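PDB 3B77: uncharacterized protein from Exiguobacterium sibiricum, which is of unknown function but carries a bacterial pleckstrin homology (PH) domain followed by a helical region probably involved in oligomerisation. Local coordinates for residues R74-E79 and A120-Q125; F32-K37 and K112-A117; K15-D20 and V49-E54; L86-K91 and K106-V111. All coordinates share one frame; numbering follows the deposited sequence.

How the contacts relate
Helix 108-146 ties three of the four contacts together: along it come contact 4, contact 2 and contact 1 in turn. Contacts 4 and 2 have centres about 8 Å apart, contacts 1 and 2 about 13 Å, and in both cases they touch. Contacts 1 and 4 set neighbouring strands of the three-stranded sheet, 73-79 and 87-94, on this helix, whereas contact 2 brings strand 30-35 of the other sheet to it. Contact 3 lies on that other sheet, centre to centre about 14 Å from contact 2. Along the chain contact 3 closes before contacts 1 and 4 open. Together they show the PH fold, two antiparallel sheets with a C-terminal helix packed against both.

Contact 1 (R74-E79 and A120-Q125)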
# COMPACT_ATOMS: atom_id res chain seq x y z
N ARG A 74 -1.84 44.06 18.75
CA ARG A 74 -2.53 43.10 19.58
C ARG A 74 -2.48 43.57 21.03
O ARG A 74 -1.62 44.35 21.42
CB ARG A 74 -1.84 41.75 19.51
CG ARG A 74 -1.80 41.10 18.17
CD ARG A 74 -1.06 39.76 18.26
NE ARG A 74 -0.95 39.11 16.94
CZ ARG A 74 0.09 39.17 16.10
NH1 ARG A 74 1.20 39.86 16.39
NH2 ARG A 74 0.00 38.54 14.93
N HIS A 75 -3.42 43.05 21.82
CA HIS A 75 -3.48 43.29 23.24
C HIS A 75 -3.50 44.76 23.61
O HIS A 75 -2.74 45.20 24.47
CB HIS A 75 -2.33 42.56 23.94
CG HIS A 75 -2.26 41.12 23.59
ND1 HIS A 75 -3.22 40.22 24.00
CD2 HIS A 75 -1.37 40.41 22.86
CE1 HIS A 75 -2.92 39.02 23.54
NE2 HIS A 75 -1.80 39.10 22.85
N VAL A 76 -4.40 45.49 22.96
CA VAL A 76 -4.57 46.91 23.21
C VAL A 76 -5.25 47.11 24.57
O VAL A 76 -6.36 46.63 24.79
CB VAL A 76 -5.37 47.58 22.10
CG1 VAL A 76 -5.57 49.07 22.40
CG2 VAL A 76 -4.65 47.39 20.76
N MSE A 77 -4.54 47.81 25.47
CA MSE A 77 -5.01 48.11 26.82
C MSE A 77 -5.02 49.61 27.15
O MSE A 77 -4.33 50.41 26.51
CB MSE A 77 -4.11 47.44 27.85
CG MSE A 77 -3.96 45.96 27.71
SE MSE A 77 -5.59 44.99 28.23
CE MSE A 77 -4.91 43.01 27.67
N PHE A 78 -5.76 49.97 28.19
CA PHE A 78 -5.81 51.34 28.66
C PHE A 78 -5.95 51.38 30.16
O PHE A 78 -6.53 50.48 30.76
CB PHE A 78 -6.96 52.12 28.02
CG PHE A 78 -6.90 53.58 28.27
CD1 PHE A 78 -5.78 54.29 27.91
CD2 PHE A 78 -7.94 54.24 28.89
CE1 PHE A 78 -5.71 55.63 28.17
CE2 PHE A 78 -7.87 55.59 29.13
CZ PHE A 78 -6.77 56.28 28.78
N GLU A 79 -5.39 52.41 30.77
CA GLU A 79 -5.40 52.55 32.20
C GLU A 79 -5.59 54.03 32.53
O GLU A 79 -4.83 54.87 32.03
CB GLU A 79 -4.08 52.01 32.75
CG GLU A 79 -3.98 51.89 34.27
CD GLU A 79 -2.73 51.12 34.71
OE1 GLU A 79 -2.65 49.90 34.39
OE2 GLU A 79 -1.84 51.73 35.35
N ALA A 120 -9.56 48.87 17.10
CA ALA A 120 -10.22 48.61 15.83
C ALA A 120 -9.23 48.03 14.82
O ALA A 120 -9.57 47.10 14.08
CB ALA A 120 -10.82 49.90 15.31
N ILE A 121 -8.01 48.55 14.80
CA ILE A 121 -6.96 48.03 13.91
C ILE A 121 -6.64 46.57 14.27
O ILE A 121 -6.63 45.71 13.41
CB ILE A 121 -5.65 48.89 13.96
CG1 ILE A 121 -5.92 50.31 13.44
CG2 ILE A 121 -4.51 48.25 13.14
CD1 ILE A 121 -4.75 51.25 13.66
N ALA A 122 -6.37 46.31 15.56
CA ALA A 122 -6.07 44.95 16.01
C ALA A 122 -7.16 43.98 15.54
O ALA A 122 -6.87 42.87 15.10
CB ALA A 122 -5.96 44.90 17.54
N GLU A 123 -8.41 44.39 15.65
CA GLU A 123 -9.49 43.50 15.28
C GLU A 123 -9.51 43.21 13.77
O GLU A 123 -9.67 42.06 13.36
CB GLU A 123 -10.86 44.02 15.76
CG GLU A 123 -12.01 43.14 15.25
CD GLU A 123 -13.31 43.26 16.03
OE1 GLU A 123 -13.32 43.89 17.12
OE2 GLU A 123 -14.32 42.69 15.54
N LYS A 124 -9.36 44.23 12.96
CA LYS A 124 -9.39 44.07 11.50
C LYS A 124 -8.28 43.13 11.07
O LYS A 124 -8.50 42.29 10.19
CB LYS A 124 -9.17 45.42 10.84
CG LYS A 124 -9.24 45.43 9.33
CD LYS A 124 -10.65 45.26 8.84
CE LYS A 124 -10.73 45.53 7.34
NZ LYS A 124 -12.08 45.22 6.80
N GLN A 125 -7.11 43.25 11.71
CA GLN A 125 -5.96 42.41 11.39
C GLN A 125 -6.28 41.00 11.77
O GLN A 125 -6.06 40.10 10.98
CB GLN A 125 -4.67 42.90 12.09
CG GLN A 125 -4.19 44.26 11.56
CD GLN A 125 -2.84 44.72 12.08
OE1 GLN A 125 -2.58 44.82 13.31
NE2 GLN A 125 -1.96 45.05 11.14
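The C-terminal helix of the PH domain, 108-146, lies against the three-stranded sheet, and here Arg74 and Val76 of strand 73-79 meet its Ala122. The contact is small and wholly apolar. Ala122 points its CB at the strand and touches it at two places: the Arg74 backbone, with Arg74 CA at 4.4 Å from Ala122 CB, and the valine, with Val76 CG2 at 4.3 Å from the same methyl. Val76 has CG1 anti to the backbone N (chi1 178°), which leaves CG2 beside the N as the branch facing the alanine. Because Ala122 carries only a methyl, the two backbones come near, Arg74 CA and Ala122 CA being 5.4 Å apart.

One turn on, Gln125 OE1 accepts from the backbone N of Ile73, a polar tie just beyond the apolar touch. Val76 also packs on Tyr115, Leu118 and Leu119 of the helix. At the other end of the strand, Phe78 and Glu79 pair antiparallel with a strand of a second subunit, so the sheet runs on into that chain. As in PH domains generally, the C-terminal helix packs against the two antiparallel sheets and closes one end of the sandwich.

Contact 2 (F32-K37 and K112-A117); sequences FLIKSK and KDLYKA
Leu114 holds its CG anti to the backbone N (chi1 -176°) and Phe32 CG lies roughly anti to its own (chi1 -150°), which turns the ring toward the helix, where the leucine comes down over one face. Leu114 CB stands over the ring's centre, 4.1 Å from the centroid of Phe32 and 10° off the normal, a CH-pi contact. Leu114 CD1 lies over the same face, 4.1 Å from Phe32 CG, while Leu114 CD2 lies out past the rim, 3.7 Å from Phe32 CD1. Two residues along the strand, Ile34 adds the end of its chain, its CD1 being 4.2 Å from Leu114 CD2.

This is where the C-terminal helix of the PH fold meets strand 30-35, and all three side chains are buried. Phe43 and Tyr187 of helix 184-191 also pack on Leu114, while Ile191 of that last helix rests on Phe32. With an alanine here in place of Phe32 the ring is gone, and Leu114 CB and CD1 would probably lose the face they rest on, opening a gap between strand and helix. Away from the apolar patch, Lys112 NZ makes a salt bridge with Asp113 OD1 at 2.7 Å.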
# COMPACT_ATOMS: atom_id res chain seq x y z
N PHE A 32 -1.50 60.77 14.88
CA PHE A 32 -1.41 60.91 16.32
C PHE A 32 0.04 60.91 16.73
O PHE A 32 0.79 60.04 16.32
CB PHE A 32 -2.14 59.75 16.99
CG PHE A 32 -2.74 60.11 18.32
CD1 PHE A 32 -2.00 59.99 19.51
CD2 PHE A 32 -4.05 60.56 18.40
CE1 PHE A 32 -2.57 60.34 20.73
CE2 PHE A 32 -4.60 60.89 19.60
CZ PHE A 32 -3.86 60.77 20.77
N LEU A 33 0.44 61.90 17.51
CA LEU A 33 1.82 62.02 17.94
C LEU A 33 1.82 62.30 19.43
O LEU A 33 1.02 63.09 19.94
CB LEU A 33 2.54 63.11 17.15
CG LEU A 33 4.03 63.40 17.38
CD1 LEU A 33 4.94 62.22 17.20
CD2 LEU A 33 4.43 64.46 16.42
N ILE A 34 2.69 61.57 20.13
CA ILE A 34 2.90 61.71 21.55
C ILE A 34 4.38 61.96 21.69
O ILE A 34 5.21 61.17 21.21
CB ILE A 34 2.54 60.43 22.33
CG1 ILE A 34 1.04 60.14 22.23
CG2 ILE A 34 3.01 60.55 23.79
CD1 ILE A 34 0.63 58.79 22.76
N LYS A 35 4.71 63.09 22.31
CA LYS A 35 6.09 63.46 22.50
C LYS A 35 6.38 63.52 23.99
O LYS A 35 5.65 64.13 24.76
CB LYS A 35 6.40 64.80 21.82
CG LYS A 35 7.92 65.06 21.61
CD LYS A 35 8.22 66.49 21.13
CE LYS A 35 7.70 66.79 19.71
NZ LYS A 35 7.89 68.23 19.32
N SER A 36 7.43 62.83 24.39
CA SER A 36 7.98 62.87 25.72
C SER A 36 9.40 63.45 25.63
O SER A 36 9.94 63.75 24.56
CB SER A 36 7.96 61.47 26.32
OG SER A 36 9.23 61.07 26.83
N LYS A 37 10.00 63.63 26.80
CA LYS A 37 11.36 64.13 26.93
C LYS A 37 12.35 63.19 26.26
O LYS A 37 13.34 63.64 25.70
CB LYS A 37 11.69 64.26 28.42
CG LYS A 37 13.12 64.65 28.79
CD LYS A 37 13.28 64.80 30.31
CE LYS A 37 12.44 65.96 30.90
NZ LYS A 37 12.76 66.29 32.33
N LYS A 112 -7.91 58.38 24.73
CA LYS A 112 -9.01 57.45 24.64
C LYS A 112 -9.37 57.25 23.17
O LYS A 112 -9.80 56.18 22.81
CB LYS A 112 -10.26 57.92 25.43
CG LYS A 112 -11.37 58.57 24.55
CD LYS A 112 -12.57 59.10 25.36
CE LYS A 112 -13.71 59.59 24.41
NZ LYS A 112 -13.25 60.49 23.28
N ASP A 113 -9.21 58.27 22.33
CA ASP A 113 -9.48 58.09 20.90
C ASP A 113 -8.44 57.17 20.24
O ASP A 113 -8.77 56.44 19.32
CB ASP A 113 -9.54 59.43 20.15
CG ASP A 113 -10.75 60.28 20.54
OD1 ASP A 113 -11.71 59.74 21.17
OD2 ASP A 113 -10.74 61.50 20.17
N LEU A 114 -7.20 57.25 20.69
CA LEU A 114 -6.16 56.37 20.17
C LEU A 114 -6.45 54.92 20.59
O LEU A 114 -6.34 53.99 19.80
CB LEU A 114 -4.79 56.80 20.68
CG LEU A 114 -3.56 56.03 20.17
CD1 LEU A 114 -3.44 56.13 18.67
CD2 LEU A 114 -2.32 56.55 20.84
N TYR A 115 -6.82 54.75 21.85
CA TYR A 115 -7.20 53.46 22.38
C TYR A 115 -8.22 52.82 21.45
O TYR A 115 -8.03 51.69 21.02
CB TYR A 115 -7.77 53.60 23.78
CG TYR A 115 -8.37 52.35 24.35
CD1 TYR A 115 -7.57 51.23 24.60
CD2 TYR A 115 -9.72 52.27 24.67
CE1 TYR A 115 -8.11 50.09 25.15
CE2 TYR A 115 -10.27 51.12 25.22
CZ TYR A 115 -9.47 50.02 25.46
OH TYR A 115 -10.01 48.86 26.00
N LYS A 116 -9.28 53.56 21.12
CA LYS A 116 -10.32 53.04 20.24
C LYS A 116 -9.77 52.66 18.88
O LYS A 116 -10.08 51.59 18.39
CB LYS A 116 -11.47 54.03 20.07
CG LYS A 116 -12.32 54.30 21.33
CD LYS A 116 -13.50 55.22 20.95
CE LYS A 116 -14.23 55.87 22.11
NZ LYS A 116 -15.44 56.68 21.64
N ALA A 117 -8.97 53.54 18.28
CA ALA A 117 -8.38 53.32 16.94
C ALA A 117 -7.55 52.04 16.88
O ALA A 117 -7.76 51.19 16.01
CB ALA A 117 -7.50 54.53 16.51

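Contact 3 (K15-D20 and V49-E54); sequences KAAADD and VHLDGE
Apolar packing carries this contact, with Leu51 reaching from strand 47-52 to Ala17 and Ala18 in the loop ahead of strand 30-35. Each methyl of the leucine has its own alanine. Leu51 CD2 lies 3.6 Å from Ala17 CB and runs on to the backbone, 3.8 Å from Ala18 N; Leu51 CD1 sits 4.0 Å from Ala18 CB. The leucine thus straddles the link between the two alanines. With chi1 at -70° its CG is anti to the carbonyl carbon, which sends the fork toward the loop. The alanine methyls are short enough for the leucine to press close to the loop backbone. A serine at this strand position would probably leave Ala17 and Ala18 facing a gap, and the turn less firmly seated on the sheet.

Polar bonds shape the loop itself. The backbone of residues 17-20 has helical angles and is held by Asp19 N to Ala16 O at 3.2 Å and by Asp20 N to Ala17 O at 3.3 Å. Ala18 N, which the leucine methyl also touches, donates to Glu40 OE2.

Within the five-stranded sheet, strand 47-52 runs between strands 39-44 and 62-67. The loop lies against one side of this sheet, with Ala16 on Leu33 and Ala18 on Cys42; His50 points away from the loop and its ring stacks with Tyr41.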
# COMPACT_ATOMS: atom_id res chain seq x y z
N LYS A 15 6.60 70.33 12.86
CA LYS A 15 7.67 70.80 13.73
C LYS A 15 8.31 69.68 14.54
O LYS A 15 9.26 69.91 15.27
CB LYS A 15 7.12 71.82 14.73
CG LYS A 15 6.38 73.02 14.13
CD LYS A 15 5.79 73.90 15.25
CE LYS A 15 4.95 75.07 14.70
NZ LYS A 15 3.79 74.62 13.88
N ALA A 16 7.76 68.47 14.44
CA ALA A 16 8.25 67.33 15.23
C ALA A 16 9.38 66.61 14.53
O ALA A 16 9.41 66.54 13.30
CB ALA A 16 7.12 66.36 15.50
N ALA A 17 10.30 66.07 15.32
CA ALA A 17 11.43 65.32 14.79
C ALA A 17 10.95 64.14 13.92
O ALA A 17 11.53 63.83 12.89
CB ALA A 17 12.33 64.83 15.93
N ALA A 18 9.85 63.51 14.35
CA ALA A 18 9.26 62.37 13.68
C ALA A 18 8.84 62.63 12.22
O ALA A 18 8.87 61.73 11.40
CB ALA A 18 8.07 61.86 14.48
N ASP A 19 8.47 63.87 11.90
CA ASP A 19 7.97 64.22 10.56
C ASP A 19 9.03 64.02 9.48
O ASP A 19 8.70 63.81 8.33
CB ASP A 19 7.48 65.68 10.56
CG ASP A 19 6.52 66.00 9.40
OD1 ASP A 19 5.43 65.41 9.33
OD2 ASP A 19 6.82 66.90 8.58
N ASP A 20 10.30 64.08 9.86
CA ASP A 20 11.39 63.87 8.90
C ASP A 20 11.47 62.43 8.39
O ASP A 20 12.01 62.19 7.30
CB ASP A 20 12.72 64.24 9.54
CG ASP A 20 12.87 65.74 9.70
OD1 ASP A 20 12.50 66.46 8.75
OD2 ASP A 20 13.36 66.18 10.77
N VAL A 49 6.05 54.98 13.91
CA VAL A 49 7.40 55.50 13.80
C VAL A 49 7.73 55.93 15.21
O VAL A 49 7.00 56.68 15.81
CB VAL A 49 7.48 56.64 12.77
CG1 VAL A 49 8.85 57.25 12.74
CG2 VAL A 49 7.08 56.13 11.40
N HIS A 50 8.80 55.37 15.76
CA HIS A 50 9.19 55.59 17.13
C HIS A 50 10.66 55.97 17.19
O HIS A 50 11.53 55.21 16.73
CB HIS A 50 8.95 54.33 17.94
CG HIS A 50 9.50 54.37 19.32
ND1 HIS A 50 10.09 53.27 19.92
CD2 HIS A 50 9.57 55.37 20.23
CE1 HIS A 50 10.48 53.60 21.14
NE2 HIS A 50 10.18 54.87 21.35
N LEU A 51 10.91 57.15 17.75
CA LEU A 51 12.24 57.65 18.00
C LEU A 51 12.55 57.35 19.48
O LEU A 51 12.04 58.02 20.36
CB LEU A 51 12.26 59.16 17.74
CG LEU A 51 12.13 59.69 16.30
CD1 LEU A 51 10.81 59.24 15.62
CD2 LEU A 51 12.23 61.22 16.28
N ASP A 52 13.36 56.33 19.74
CA ASP A 52 13.61 55.84 21.11
C ASP A 52 14.85 56.46 21.72
O ASP A 52 15.96 56.23 21.23
CB ASP A 52 13.77 54.30 21.08
CG ASP A 52 14.00 53.66 22.47
OD1 ASP A 52 14.04 54.33 23.53
OD2 ASP A 52 14.15 52.42 22.49
N GLY A 53 14.67 57.23 22.79
CA GLY A 53 15.79 57.79 23.54
C GLY A 53 16.10 56.91 24.74
O GLY A 53 15.38 56.95 25.74
N GLU A 54 17.17 56.12 24.64
CA GLU A 54 17.61 55.23 25.72
C GLU A 54 18.67 55.89 26.65
O GLU A 54 19.47 55.19 27.29
CB GLU A 54 18.14 53.91 25.12
CG GLU A 54 19.45 54.08 24.33
CD GLU A 54 19.59 53.13 23.14
OE1 GLU A 54 18.67 52.32 22.88
OE2 GLU A 54 20.62 53.22 22.45

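Contact 4 (L86-K91 and K106-V111)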
# COMPACT_ATOMS: atom_id res chain seq x y z
N LEU A 86 -0.64 61.57 37.62
CA LEU A 86 -0.53 62.60 36.57
C LEU A 86 -0.67 62.07 35.13
O LEU A 86 -0.77 62.85 34.17
CB LEU A 86 0.81 63.34 36.69
CG LEU A 86 1.05 64.22 37.91
CD1 LEU A 86 2.47 64.74 37.89
CD2 LEU A 86 0.04 65.38 37.96
N ASP A 87 -0.72 60.75 34.98
CA ASP A 87 -0.76 60.14 33.66
C ASP A 87 -1.80 59.03 33.46
O ASP A 87 -2.27 58.40 34.41
CB ASP A 87 0.63 59.58 33.34
CG ASP A 87 1.11 58.51 34.34
OD1 ASP A 87 0.32 58.06 35.20
OD2 ASP A 87 2.29 58.10 34.27
N VAL A 88 -2.16 58.85 32.20
CA VAL A 88 -2.96 57.72 31.74
C VAL A 88 -1.98 56.86 30.92
O VAL A 88 -1.08 57.39 30.29
CB VAL A 88 -4.18 58.17 30.89
CG1 VAL A 88 -5.11 59.01 31.71
CG2 VAL A 88 -3.76 58.95 29.64
N GLU A 89 -2.12 55.55 30.96
CA GLU A 89 -1.20 54.65 30.27
C GLU A 89 -1.92 53.86 29.20
O GLU A 89 -2.95 53.25 29.48
CB GLU A 89 -0.54 53.70 31.27
CG GLU A 89 0.46 52.72 30.65
CD GLU A 89 0.68 51.44 31.49
OE1 GLU A 89 -0.27 50.66 31.69
OE2 GLU A 89 1.83 51.20 31.91
N ILE A 90 -1.39 53.88 27.98
CA ILE A 90 -1.90 53.07 26.86
C ILE A 90 -0.86 52.01 26.56
O ILE A 90 0.34 52.27 26.56
CB ILE A 90 -2.21 53.92 25.61
CG1 ILE A 90 -2.92 53.06 24.55
CG2 ILE A 90 -0.96 54.56 25.07
CD1 ILE A 90 -3.50 53.87 23.40
N LYS A 91 -1.33 50.79 26.35
CA LYS A 91 -0.47 49.68 26.05
C LYS A 91 -0.93 48.93 24.81
O LYS A 91 -2.10 48.96 24.45
CB LYS A 91 -0.44 48.67 27.20
CG LYS A 91 0.00 49.19 28.56
CD LYS A 91 -0.31 48.15 29.68
CE LYS A 91 0.42 46.80 29.45
NZ LYS A 91 0.10 45.74 30.49
N LYS A 106 -4.33 65.23 31.50
CA LYS A 106 -5.10 66.34 30.94
C LYS A 106 -5.65 66.00 29.56
O LYS A 106 -6.76 66.39 29.22
CB LYS A 106 -4.26 67.63 30.85
CG LYS A 106 -3.96 68.36 32.19
N GLN A 107 -4.90 65.23 28.79
CA GLN A 107 -5.30 64.94 27.42
C GLN A 107 -5.99 63.59 27.25
O GLN A 107 -5.99 63.04 26.17
CB GLN A 107 -4.06 65.02 26.53
CG GLN A 107 -3.42 66.39 26.48
CD GLN A 107 -1.98 66.34 26.10
OE1 GLN A 107 -1.19 65.63 26.72
NE2 GLN A 107 -1.62 67.10 25.09
N LEU A 108 -6.62 63.09 28.31
CA LEU A 108 -7.33 61.80 28.28
C LEU A 108 -8.28 61.68 27.11
O LEU A 108 -8.36 60.62 26.49
CB LEU A 108 -8.12 61.60 29.59
CG LEU A 108 -8.86 60.27 29.87
CD1 LEU A 108 -9.19 60.22 31.36
CD2 LEU A 108 -10.14 60.01 29.04
N GLU A 109 -9.01 62.76 26.81
CA GLU A 109 -9.97 62.77 25.72
C GLU A 109 -9.32 62.26 24.43
O GLU A 109 -9.94 61.56 23.66
CB GLU A 109 -10.56 64.18 25.52
N HIS A 110 -8.05 62.57 24.24
CA HIS A 110 -7.35 62.22 23.01
C HIS A 110 -6.76 60.82 23.04
O HIS A 110 -6.83 60.10 22.05
CB HIS A 110 -6.22 63.23 22.76
CG HIS A 110 -6.70 64.62 22.58
ND1 HIS A 110 -6.60 65.58 23.56
CD2 HIS A 110 -7.32 65.22 21.53
CE1 HIS A 110 -7.13 66.71 23.13
NE2 HIS A 110 -7.57 66.51 21.90
N VAL A 111 -6.16 60.46 24.17
CA VAL A 111 -5.61 59.12 24.34
C VAL A 111 -6.71 58.06 24.25
O VAL A 111 -6.48 56.97 23.73
CB VAL A 111 -4.85 58.94 25.69
CG1 VAL A 111 -4.06 57.63 25.68
CG2 VAL A 111 -3.89 60.09 25.95
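Val88 and Val111 make the tight part of this contact, their methyls reaching tip to tip between strand 87-94 and the first turn of helix 108-146. Val88 CG2 is 3.9 Å from Val111 CG2. That methyl of Val88 occupies the crowded position, between the backbone N and the carbonyl carbon, while CG1 is anti to the carbonyl carbon (chi1 -63°). The other branch of Val111 turns to the next inward-pointing residue of the strand, Val111 CG1 lying 4.1 Å from Ile90 CB. One helix residue is thus gripped by two strand residues, all three of them buried.

Toward the start of the helix, where Lys106 is exposed to solvent, the fit slackens. Leu108 is partly exposed and comes nearest with its CD1, 4.3 Å from Val88 CG1; Tyr21 of a second subunit packs on it as well. The backbone there is tied through Gln107, at the N-cap position: His110 N donates to Gln107 O at 2.9 Å. A second bond to Gln107 O comes from Val111 N at 3.3 Å.

Within this chain strand 87-94 is the middle of three, and the two flanking strands help enclose the valines: Val103 of strand 97-104 and Phe78 of strand 73-79 each touch both Val88 and Val111.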